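Local atomic coordinates of endoglucanase FnCel5A (Fervidobacterium nodosum, PDB entry 3NCO), a protein that probably hydrolyses internal beta-1,4-glucosidic bonds of cellulose as a glycoside hydrolase family 5 endoglucanase. Residues Lys307-Glu311 / Pro312-Ser316; Ala267-Glu270 / Ser271-Lys274; Val273-Thr276 / Lys277-Arg281; Tyr46-Ile49 / Ile50-Gly54. All coordinates share one frame; numbering follows the deposited sequence.

Interaction 1. Residues Lys307-Glu311 / Pro312-Ser316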
loop_
_atom_site.group_PDB
_atom_site.type_symbol
_atom_site.label_atom_id
_atom_site.label_comp_id
_atom_site.label_asym_id
_atom_site.label_seq_id
_atom_site.Cartn_x
_atom_site.Cartn_y
_atom_site.Cartn_z
ATOM N N LYS A 307 -11.488 20.801 6.414
ATOM C CA LYS A 307 -10.028 20.916 6.401
ATOM C C LYS A 307 -9.463 20.617 7.800
ATOM O O LYS A 307 -8.573 21.333 8.316
ATOM C CB LYS A 307 -9.592 22.301 5.880
ATOM C CG LYS A 307 -10.239 22.651 4.522
ATOM C CD LYS A 307 -9.787 24.052 4.035
ATOM C CE LYS A 307 -8.473 23.889 3.247
ATOM N NZ LYS A 307 -8.687 23.672 1.749
ATOM N N THR A 308 -9.977 19.530 8.385
ATOM C CA THR A 308 -9.546 19.066 9.708
ATOM C C THR A 308 -9.461 17.553 9.749
ATOM O O THR A 308 -10.188 16.854 9.037
ATOM C CB THR A 308 -10.532 19.532 10.810
ATOM O OG1 THR A 308 -11.847 19.020 10.527
ATOM C CG2 THR A 308 -10.584 21.065 10.856
ATOM N N TRP A 309 -8.585 17.063 10.611
ATOM C CA TRP A 309 -8.506 15.618 10.865
ATOM C C TRP A 309 -9.642 15.116 11.771
ATOM O O TRP A 309 -10.046 15.813 12.715
ATOM C CB TRP A 309 -7.173 15.286 11.522
ATOM C CG TRP A 309 -5.995 15.598 10.636
ATOM C CD1 TRP A 309 -5.262 16.772 10.612
ATOM C CD2 TRP A 309 -5.407 14.735 9.667
ATOM N NE1 TRP A 309 -4.264 16.669 9.658
ATOM C CE2 TRP A 309 -4.330 15.434 9.073
ATOM C CE3 TRP A 309 -5.680 13.430 9.244
ATOM C CZ2 TRP A 309 -3.534 14.871 8.062
ATOM C CZ3 TRP A 309 -4.908 12.878 8.225
ATOM C CH2 TRP A 309 -3.827 13.585 7.666
ATOM N N ILE A 310 -10.185 13.951 11.436
ATOM C CA ILE A 310 -11.174 13.283 12.253
ATOM C C ILE A 310 -10.431 12.707 13.441
ATOM O O ILE A 310 -9.450 11.973 13.284
ATOM C CB ILE A 310 -11.896 12.165 11.455
ATOM C CG1 ILE A 310 -12.615 12.795 10.249
ATOM C CG2 ILE A 310 -12.905 11.379 12.345
ATOM C CD1 ILE A 310 -12.883 11.788 9.125
ATOM N N GLU A 311 -10.878 13.093 14.635
ATOM C CA GLU A 311 -10.227 12.673 15.868
ATOM C C GLU A 311 -11.269 12.046 16.791
ATOM O O GLU A 311 -12.418 12.499 16.829
ATOM C CB GLU A 311 -9.617 13.888 16.598
ATOM C CG GLU A 311 -8.408 14.509 15.918
ATOM C CD GLU A 311 -7.172 13.607 15.879
ATOM O OE1 GLU A 311 -7.199 12.517 16.486
ATOM O OE2 GLU A 311 -6.169 14.000 15.239
ATOM N N PRO A 312 -10.855 11.047 17.585
ATOM C CA PRO A 312 -9.497 10.488 17.694
ATOM C C PRO A 312 -9.106 9.398 16.685
ATOM O O PRO A 312 -8.050 8.763 16.862
ATOM C CB PRO A 312 -9.487 9.908 19.119
ATOM C CG PRO A 312 -10.903 9.463 19.326
ATOM C CD PRO A 312 -11.774 10.437 18.565
ATOM N N LEU A 313 -9.915 9.194 15.642
ATOM C CA LEU A 313 -9.538 8.194 14.636
ATOM C C LEU A 313 -8.115 8.414 14.121
ATOM O O LEU A 313 -7.371 7.436 13.946
ATOM C CB LEU A 313 -10.507 8.153 13.451
ATOM C CG LEU A 313 -10.273 7.006 12.446
ATOM C CD1 LEU A 313 -10.447 5.662 13.137
ATOM C CD2 LEU A 313 -11.273 7.168 11.299
ATOM N N THR A 314 -7.761 9.672 13.833
ATOM C CA THR A 314 -6.425 9.956 13.263
ATOM C C THR A 314 -5.348 9.569 14.240
ATOM O O THR A 314 -4.344 8.956 13.871
ATOM C CB THR A 314 -6.299 11.427 12.784
ATOM O OG1 THR A 314 -7.262 11.646 11.740
ATOM C CG2 THR A 314 -4.888 11.742 12.269
ATOM N N THR A 315 -5.575 9.933 15.500
ATOM C CA THR A 315 -4.626 9.533 16.561
ATOM C C THR A 315 -4.534 8.002 16.688
ATOM O O THR A 315 -3.452 7.448 16.918
ATOM C CB THR A 315 -5.000 10.217 17.894
ATOM O OG1 THR A 315 -4.985 11.640 17.688
ATOM C CG2 THR A 315 -4.014 9.841 18.999
ATOM N N SER A 316 -5.658 7.314 16.514
ATOM C CA SER A 316 -5.611 5.821 16.444
ATOM C C SER A 316 -4.682 5.273 15.375
ATOM O O SER A 316 -3.975 4.278 15.626
ATOM C CB SER A 316 -6.995 5.204 16.209
ATOM O OG SER A 316 -7.782 5.308 17.410
#
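Glu311 reaches over the first turn of the C-terminal helix 313-318 to meet Thr315. The contact joins the short antiparallel strand 308-309 to this last helix, packed on helices 44-53 and 269-285 of the TIM barrel. The chain enters the helix through a cis peptide bond before Pro312, the N-cap residue. Glu311 CB sits by the peptide link to Pro312, and the contact begins further out. CG stays beside the backbone N (chi1 -70°), and a second bend at chi2 of -66° folds the carboxylate back over the helix start. Glu311 CD therefore lies 3.5 Å from Thr315 OG1. OE1 receives two bonds on its syn side, from Thr315 OG1 at 2.7 Å and, longer, from Thr315 N at 3.2 Å; the two donors approach from opposite faces of the carboxylate plane. Glu311 OE2 passes 3.6 Å from Thr314 CB. It also forms a salt bridge with Arg53.

Thr314 treats Ile310 in a similar way: its OG1, 2.7 Å from Ile310 O, and its backbone N both donate to that carbonyl. Thr314 CG2 meets Trp309 CE3 at 3.6 Å. A beta-branched residue with a hydroxyl suits this buried place, bonding with one branch and packing with the other. Negative charge beside the helix N terminus is probably stabilised by the helix dipole and Arg53.

Interaction 2. Residues Ala267-Glu270 / Ser271-Lys274; sequences ADME and SRVK
Asp268 and Ser271 meet through their first torsions: the aspartate places CG between its backbone N and carbonyl carbon (chi1 74°), the crowded position, which turns the carboxylate forward to the helix, while the serine keeps OG beside its own N (chi1 -62°). Ser271 OG donates to Asp268 OD1 over 2.7 Å, on the syn side and tilted 21° from the carboxylate plane. Ser271 N donates to Asp268 OD2 at 3.0 Å, almost straight along its N-H but from above that plane. Asp268 is thus the N-cap, and a short acidic side chain is apt where the first turn presents amides without earlier carbonyls to bond. Ser271 OG has a further partner in Trp228 N, which ties the cap to a loop.

The helix begun here, 269-285, is the crossover between strands 256-261 and 289-292 of the TIM barrel. On one flank Arg272 runs back past the start of the helix, its CG 3.7 Å from Ala267 CB. A water joins its NH1 (2.9 Å) to Ala267 O (3.0 Å), while NE bonds to Ala263 O, so the guanidinium holds the incoming loop by more than one route. Met269 is present as selenomethionine, its chain bent at chi2 and chi3. Met269 CE comes within 3.4 Å of Arg272 NH1. Met269 SE packs 4.1 Å from Val273 CG2. One turn along the more exposed side, Lys274 bends at its last torsion and forms a salt bridge from NZ to the anti side of Glu270 OE1, at 3.1 Å.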
loop_
_atom_site.group_PDB
_atom_site.type_symbol
_atom_site.label_atom_id
_atom_site.label_comp_id
_atom_site.label_asym_id
_atom_site.label_seq_id
_atom_site.Cartn_x
_atom_site.Cartn_y
_atom_site.Cartn_z
ATOM N N ALA A 267 -19.079 1.501 9.651
ATOM C CA ALA A 267 -18.809 0.976 10.985
ATOM C C ALA A 267 -18.972 2.104 12.014
ATOM O O ALA A 267 -18.699 3.292 11.733
ATOM C CB ALA A 267 -17.364 0.395 11.046
ATOM N N ASP A 268 -19.415 1.763 13.222
ATOM C CA ASP A 268 -19.618 2.832 14.197
ATOM C C ASP A 268 -18.254 3.412 14.617
ATOM O O ASP A 268 -17.253 2.692 14.656
ATOM C CB ASP A 268 -20.418 2.334 15.394
ATOM C CG ASP A 268 -19.588 1.448 16.313
ATOM O OD1 ASP A 268 -19.561 0.221 16.074
ATOM O OD2 ASP A 268 -18.999 1.989 17.287
HETATM N N MSE A 269 -18.214 4.703 14.951
HETATM C CA MSE A 269 -16.924 5.368 15.117
HETATM C C MSE A 269 -16.083 4.776 16.271
HETATM O O MSE A 269 -14.850 4.620 16.135
HETATM C CB MSE A 269 -17.086 6.879 15.263
HETATM C CG MSE A 269 -15.800 7.657 15.425
HETATM SE SE MSE A 269 -14.682 7.424 13.830
HETATM C CE MSE A 269 -15.610 8.675 12.607
ATOM N N GLU A 270 -16.718 4.516 17.413
ATOM C CA GLU A 270 -15.912 3.994 18.542
ATOM C C GLU A 270 -15.255 2.678 18.180
ATOM O O GLU A 270 -14.054 2.512 18.437
ATOM C CB GLU A 270 -16.636 3.923 19.892
ATOM C CG GLU A 270 -15.616 3.534 21.041
ATOM C CD GLU A 270 -15.918 4.110 22.432
ATOM O OE1 GLU A 270 -15.032 3.970 23.349
ATOM O OE2 GLU A 270 -17.020 4.694 22.614
ATOM N N SER A 271 -16.021 1.773 17.551
ATOM C CA SER A 271 -15.389 0.546 17.010
ATOM C C SER A 271 -14.212 0.823 16.071
ATOM O O SER A 271 -13.159 0.208 16.196
ATOM C CB SER A 271 -16.391 -0.391 16.328
ATOM O OG SER A 271 -17.370 -0.866 17.238
ATOM N N ARG A 272 -14.370 1.769 15.155
ATOM C CA ARG A 272 -13.309 2.101 14.205
ATOM C C ARG A 272 -12.055 2.561 14.942
ATOM O O ARG A 272 -10.906 2.165 14.612
ATOM C CB ARG A 272 -13.789 3.205 13.268
ATOM C CG ARG A 272 -14.790 2.709 12.267
ATOM C CD ARG A 272 -15.302 3.813 11.401
ATOM N NE ARG A 272 -14.330 4.146 10.378
ATOM C CZ ARG A 272 -14.211 5.349 9.802
ATOM N NH1 ARG A 272 -15.028 6.343 10.136
ATOM N NH2 ARG A 272 -13.280 5.533 8.845
ATOM N N VAL A 273 -12.291 3.398 15.962
ATOM C CA VAL A 273 -11.216 4.009 16.723
ATOM C C VAL A 273 -10.434 2.933 17.499
ATOM O O VAL A 273 -9.175 2.927 17.459
ATOM C CB VAL A 273 -11.804 5.083 17.682
ATOM C CG1 VAL A 273 -10.810 5.407 18.805
ATOM C CG2 VAL A 273 -12.168 6.327 16.902
ATOM N N LYS A 274 -11.180 2.037 18.168
ATOM C CA LYS A 274 -10.559 0.919 18.912
ATOM C C LYS A 274 -9.812 -0.072 17.995
ATOM O O LYS A 274 -8.692 -0.504 18.319
ATOM C CB LYS A 274 -11.599 0.174 19.719
ATOM C CG LYS A 274 -12.070 0.939 20.941
ATOM C CD LYS A 274 -13.034 0.067 21.782
ATOM C CE LYS A 274 -13.787 0.882 22.835
ATOM N NZ LYS A 274 -12.867 1.770 23.599
HETATM O O HOH W 1 -17.612 6.041 11.436
#

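Interaction 3. Residues Val273-Thr276 / Lys277-Arg281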
loop_
_atom_site.group_PDB
_atom_site.type_symbol
_atom_site.label_atom_id
_atom_site.label_comp_id
_atom_site.label_asym_id
_atom_site.label_seq_id
_atom_site.Cartn_x
_atom_site.Cartn_y
_atom_site.Cartn_z
ATOM N N VAL A 273 -12.291 3.398 15.962
ATOM C CA VAL A 273 -11.216 4.009 16.723
ATOM C C VAL A 273 -10.434 2.933 17.499
ATOM O O VAL A 273 -9.175 2.927 17.459
ATOM C CB VAL A 273 -11.804 5.083 17.682
ATOM C CG1 VAL A 273 -10.810 5.407 18.805
ATOM C CG2 VAL A 273 -12.168 6.327 16.902
ATOM N N LYS A 274 -11.180 2.037 18.168
ATOM C CA LYS A 274 -10.559 0.919 18.912
ATOM C C LYS A 274 -9.812 -0.072 17.995
ATOM O O LYS A 274 -8.692 -0.504 18.319
ATOM C CB LYS A 274 -11.599 0.174 19.719
ATOM C CG LYS A 274 -12.070 0.939 20.941
ATOM C CD LYS A 274 -13.034 0.067 21.782
ATOM C CE LYS A 274 -13.787 0.882 22.835
ATOM N NZ LYS A 274 -12.867 1.770 23.599
ATOM N N TRP A 275 -10.451 -0.465 16.889
ATOM C CA TRP A 275 -9.828 -1.417 15.941
ATOM C C TRP A 275 -8.554 -0.811 15.363
ATOM O O TRP A 275 -7.509 -1.466 15.332
ATOM C CB TRP A 275 -10.835 -1.796 14.831
ATOM C CG TRP A 275 -10.323 -2.836 13.861
ATOM C CD1 TRP A 275 -10.488 -4.211 13.952
ATOM C CD2 TRP A 275 -9.598 -2.596 12.640
ATOM N NE1 TRP A 275 -9.887 -4.824 12.868
ATOM C CE2 TRP A 275 -9.336 -3.858 12.061
ATOM C CE3 TRP A 275 -9.131 -1.431 11.994
ATOM C CZ2 TRP A 275 -8.606 -3.997 10.872
ATOM C CZ3 TRP A 275 -8.413 -1.567 10.793
ATOM C CH2 TRP A 275 -8.161 -2.848 10.269
ATOM N N THR A 276 -8.636 0.459 14.947
ATOM C CA THR A 276 -7.483 1.079 14.286
ATOM C C THR A 276 -6.297 1.174 15.227
ATOM O O THR A 276 -5.148 0.887 14.850
ATOM C CB THR A 276 -7.879 2.455 13.701
ATOM O OG1 THR A 276 -9.000 2.263 12.825
ATOM C CG2 THR A 276 -6.715 3.090 12.905
ATOM N N LYS A 277 -6.598 1.549 16.481
ATOM C CA LYS A 277 -5.558 1.709 17.476
ATOM C C LYS A 277 -4.901 0.380 17.776
ATOM O O LYS A 277 -3.679 0.312 17.914
ATOM C CB LYS A 277 -6.207 2.237 18.770
ATOM C CG LYS A 277 -5.282 2.407 19.938
ATOM C CD LYS A 277 -6.171 2.668 21.150
ATOM C CE LYS A 277 -5.575 3.692 22.114
ATOM N NZ LYS A 277 -4.082 3.622 22.317
ATOM N N THR A 278 -5.711 -0.688 17.880
ATOM C CA THR A 278 -5.211 -2.017 18.215
ATOM C C THR A 278 -4.320 -2.553 17.087
ATOM O O THR A 278 -3.239 -3.057 17.319
ATOM C CB THR A 278 -6.390 -2.978 18.461
ATOM O OG1 THR A 278 -7.105 -2.552 19.626
ATOM C CG2 THR A 278 -5.938 -4.408 18.666
ATOM N N VAL A 279 -4.773 -2.399 15.859
ATOM C CA VAL A 279 -3.946 -2.807 14.708
ATOM C C VAL A 279 -2.630 -2.035 14.694
ATOM O O VAL A 279 -1.555 -2.635 14.552
ATOM C CB VAL A 279 -4.714 -2.638 13.374
ATOM C CG1 VAL A 279 -3.765 -2.869 12.255
ATOM C CG2 VAL A 279 -5.869 -3.655 13.303
ATOM N N ARG A 280 -2.691 -0.714 14.856
ATOM C CA ARG A 280 -1.459 0.082 14.909
ATOM C C ARG A 280 -0.482 -0.407 16.020
ATOM O O ARG A 280 0.705 -0.591 15.784
ATOM C CB ARG A 280 -1.746 1.572 15.094
ATOM C CG ARG A 280 -0.420 2.335 15.253
ATOM C CD ARG A 280 -0.608 3.771 15.688
ATOM N NE ARG A 280 -1.333 3.888 16.947
ATOM C CZ ARG A 280 -0.771 3.768 18.124
ATOM N NH1 ARG A 280 -1.475 3.915 19.237
ATOM N NH2 ARG A 280 0.525 3.534 18.188
ATOM N N ARG A 281 -0.992 -0.597 17.245
ATOM C CA ARG A 281 -0.128 -1.031 18.353
ATOM C C ARG A 281 0.493 -2.390 18.093
ATOM O O ARG A 281 1.649 -2.616 18.465
ATOM C CB ARG A 281 -0.945 -1.147 19.637
ATOM C CG ARG A 281 -1.444 0.188 20.162
ATOM C CD ARG A 281 -2.127 0.049 21.580
ATOM N NE ARG A 281 -2.886 -1.216 21.758
ATOM C CZ ARG A 281 -4.213 -1.335 21.999
ATOM N NH1 ARG A 281 -5.004 -0.270 22.093
ATOM N NH2 ARG A 281 -4.763 -2.549 22.144
#
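The packing of Trp275 and Val279 is a CH-pi contact one turn apart along helix 269-285, in the beta-alpha-beta crossover that links strands 256-261 and 289-292 of the TIM barrel. Trp275 CG lies anti to the backbone N (chi1 -176°), which sends the indole outward and somewhat forward, so that its six-membered ring comes beside the next turn. There Val279 CG2 sits over that ring, 3.7 Å from its centroid and only 12° off the ring normal. A methyl is well suited to this place, since its C-H bonds can meet the pi cloud without demanding a polar partner. The backbone supports the pair: Val279 N donates to Trp275 O at 2.9 Å.

Other groups fix the indole. Thr276 OG1 lies in plane at its edge, although that hydroxyl spends its bond on Arg272 O; Trp275 NE1 donates to Glu206 O, and Trp228 meets the indole edge-to-face. Val279 also touches Leu258 and Phe261 of strand 256-261, so the methyl-ring pair belongs to the layer between helix and barrel.

Thr278, buried against Trp228 and Ile238, meets its polar need within the helix. Its OG1, kept beside the backbone N, and its own N both donate to Lys274 O, arriving from opposite faces of the carbonyl plane; OG1 stands 2.9 Å from Lys274 O and Thr278 N stands 3.0 Å from it.

Interaction 4. Residues Tyr46-Ile49 / Ile50-Gly54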
loop_
_atom_site.group_PDB
_atom_site.type_symbol
_atom_site.label_atom_id
_atom_site.label_comp_id
_atom_site.label_asym_id
_atom_site.label_seq_id
_atom_site.Cartn_x
_atom_site.Cartn_y
_atom_site.Cartn_z
ATOM N N TYR A 46 -1.999 18.790 0.229
ATOM C CA TYR A 46 -2.243 17.566 0.995
ATOM C C TYR A 46 -0.969 17.047 1.644
ATOM O O TYR A 46 -1.004 16.530 2.778
ATOM C CB TYR A 46 -2.794 16.467 0.097
ATOM C CG TYR A 46 -4.258 16.639 -0.325
ATOM C CD1 TYR A 46 -5.058 17.648 0.220
ATOM C CD2 TYR A 46 -4.833 15.727 -1.194
ATOM C CE1 TYR A 46 -6.417 17.777 -0.165
ATOM C CE2 TYR A 46 -6.167 15.822 -1.568
ATOM C CZ TYR A 46 -6.956 16.821 -1.029
ATOM O OH TYR A 46 -8.288 16.919 -1.422
ATOM N N PHE A 47 0.137 17.175 0.918
ATOM C CA PHE A 47 1.423 16.622 1.470
ATOM C C PHE A 47 1.969 17.436 2.649
ATOM O O PHE A 47 2.536 16.856 3.616
ATOM C CB PHE A 47 2.442 16.406 0.362
ATOM C CG PHE A 47 1.970 15.458 -0.677
ATOM C CD1 PHE A 47 1.789 14.112 -0.371
ATOM C CD2 PHE A 47 1.681 15.899 -1.957
ATOM C CE1 PHE A 47 1.309 13.195 -1.347
ATOM C CE2 PHE A 47 1.195 15.016 -2.938
ATOM C CZ PHE A 47 1.032 13.665 -2.636
ATOM N N LYS A 48 1.781 18.754 2.602
ATOM C CA LYS A 48 2.156 19.611 3.714
ATOM C C LYS A 48 1.270 19.273 4.913
ATOM O O LYS A 48 1.754 19.180 6.026
ATOM C CB LYS A 48 2.017 21.106 3.324
ATOM C CG LYS A 48 2.249 22.069 4.479
ATOM C CD LYS A 48 2.038 23.506 4.024
ATOM C CE LYS A 48 2.101 24.452 5.247
ATOM N NZ LYS A 48 1.974 25.908 4.939
ATOM N N ILE A 49 -0.016 19.041 4.657
ATOM C CA ILE A 49 -0.991 18.644 5.710
ATOM C C ILE A 49 -0.637 17.313 6.367
ATOM O O ILE A 49 -0.615 17.160 7.587
ATOM C CB ILE A 49 -2.397 18.648 5.089
ATOM C CG1 ILE A 49 -2.810 20.102 4.807
ATOM C CG2 ILE A 49 -3.443 17.971 5.957
ATOM C CD1 ILE A 49 -3.956 20.251 3.830
ATOM N N ILE A 50 -0.370 16.338 5.524
ATOM C CA ILE A 50 0.051 15.039 6.018
ATOM C C ILE A 50 1.319 15.106 6.876
ATOM O O ILE A 50 1.409 14.494 7.947
ATOM C CB ILE A 50 0.222 14.053 4.801
ATOM C CG1 ILE A 50 -1.164 13.770 4.158
ATOM C CG2 ILE A 50 0.918 12.703 5.231
ATOM C CD1 ILE A 50 -1.089 13.005 2.834
ATOM N N LYS A 51 2.320 15.826 6.381
ATOM C CA LYS A 51 3.590 15.896 7.119
ATOM C C LYS A 51 3.358 16.634 8.427
ATOM O O LYS A 51 3.810 16.153 9.467
ATOM C CB LYS A 51 4.667 16.606 6.297
ATOM C CG LYS A 51 6.063 16.766 7.040
ATOM C CD LYS A 51 6.733 15.414 7.258
ATOM C CE LYS A 51 8.110 15.552 7.974
ATOM N NZ LYS A 51 8.799 14.228 7.956
ATOM N N GLU A 52 2.632 17.771 8.385
ATOM C CA GLU A 52 2.402 18.556 9.627
ATOM C C GLU A 52 1.741 17.715 10.704
ATOM O O GLU A 52 1.994 17.914 11.923
ATOM C CB GLU A 52 1.513 19.811 9.413
ATOM C CG GLU A 52 1.984 20.762 8.381
ATOM C CD GLU A 52 1.022 21.950 8.124
ATOM O OE1 GLU A 52 1.453 23.094 8.451
ATOM O OE2 GLU A 52 -0.128 21.765 7.574
ATOM N N ARG A 53 0.842 16.826 10.293
ATOM C CA ARG A 53 0.123 16.003 11.276
ATOM C C ARG A 53 1.035 14.987 11.943
ATOM O O ARG A 53 0.746 14.536 13.077
ATOM C CB ARG A 53 -1.114 15.342 10.649
ATOM C CG ARG A 53 -1.947 14.508 11.621
ATOM C CD ARG A 53 -2.493 15.374 12.806
ATOM N NE ARG A 53 -3.302 14.601 13.752
ATOM C CZ ARG A 53 -2.782 13.862 14.739
ATOM N NH1 ARG A 53 -1.458 13.811 14.906
ATOM N NH2 ARG A 53 -3.580 13.162 15.558
ATOM N N GLY A 54 2.135 14.654 11.256
ATOM C CA GLY A 54 3.180 13.839 11.855
ATOM C C GLY A 54 3.371 12.469 11.206
ATOM O O GLY A 54 4.130 11.657 11.713
#
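Ile50 packs against Phe47 and Tyr46 on the inner side of helix 44-53. Its CD1 touches Phe47 CD1 at 4.4 Å, while Ile50 CG1, held beside the backbone N (chi1 -67°), rests 3.1 Å from Tyr46 O. That carbonyl of Tyr46 accepts the backbone bond from Ile50 N at 2.8 Å. Branched and aromatic residues suit this buried flank. On the outer side Lys48 and Glu52, one turn apart, approach loosely: Lys48 NZ stays 4.5 Å from Glu52 OE1, beyond a salt bridge, and the glutamate chain is less surely placed. The opposite charges probably attract weakly across this solvent-exposed surface.

Further out, Phe47 packs on Val87, Val90 and Ala91 of helix 78-93, and Tyr46 meets the ring of Phe295. Ile49 and Arg53 lie against Trp309; besides its pairing with Glu311, Arg53 forms a salt bridge with the terminal carboxylate of Lys320. Lys51 donates from NZ to Asp95 O.

Gly54 is the first residue to leave helical angles, and its phi of 115° suits glycine because a CB would jam against the preceding carbonyl. Its N makes two weak bonds back to Ile50 O and Lys51 O, a Schellman motif that closes this TIM-barrel helix ahead of strand 57-60.

Overall arrangement
From the N terminus the order is interaction 4, then 2, 3 and 1. Each lies within one continuous run of residues, so none closes a long loop, and none nests within or crosses another; interactions 2 and 3 merely overlap, sharing Val273 and Lys274 on helix 269-285. Interaction 4, on the helix after the first barrel strand, stays about 10 Å (nearest atoms) from interaction 3 and about 11 Å from interaction 2. Interaction 1, at the C-terminal end of the chain, bridges the gap: it touches Arg53 of interaction 4 on one flank and, through Ser316, Val273 and Arg280 on the other. The last helix thus joins the first and last helical crossovers of the barrel.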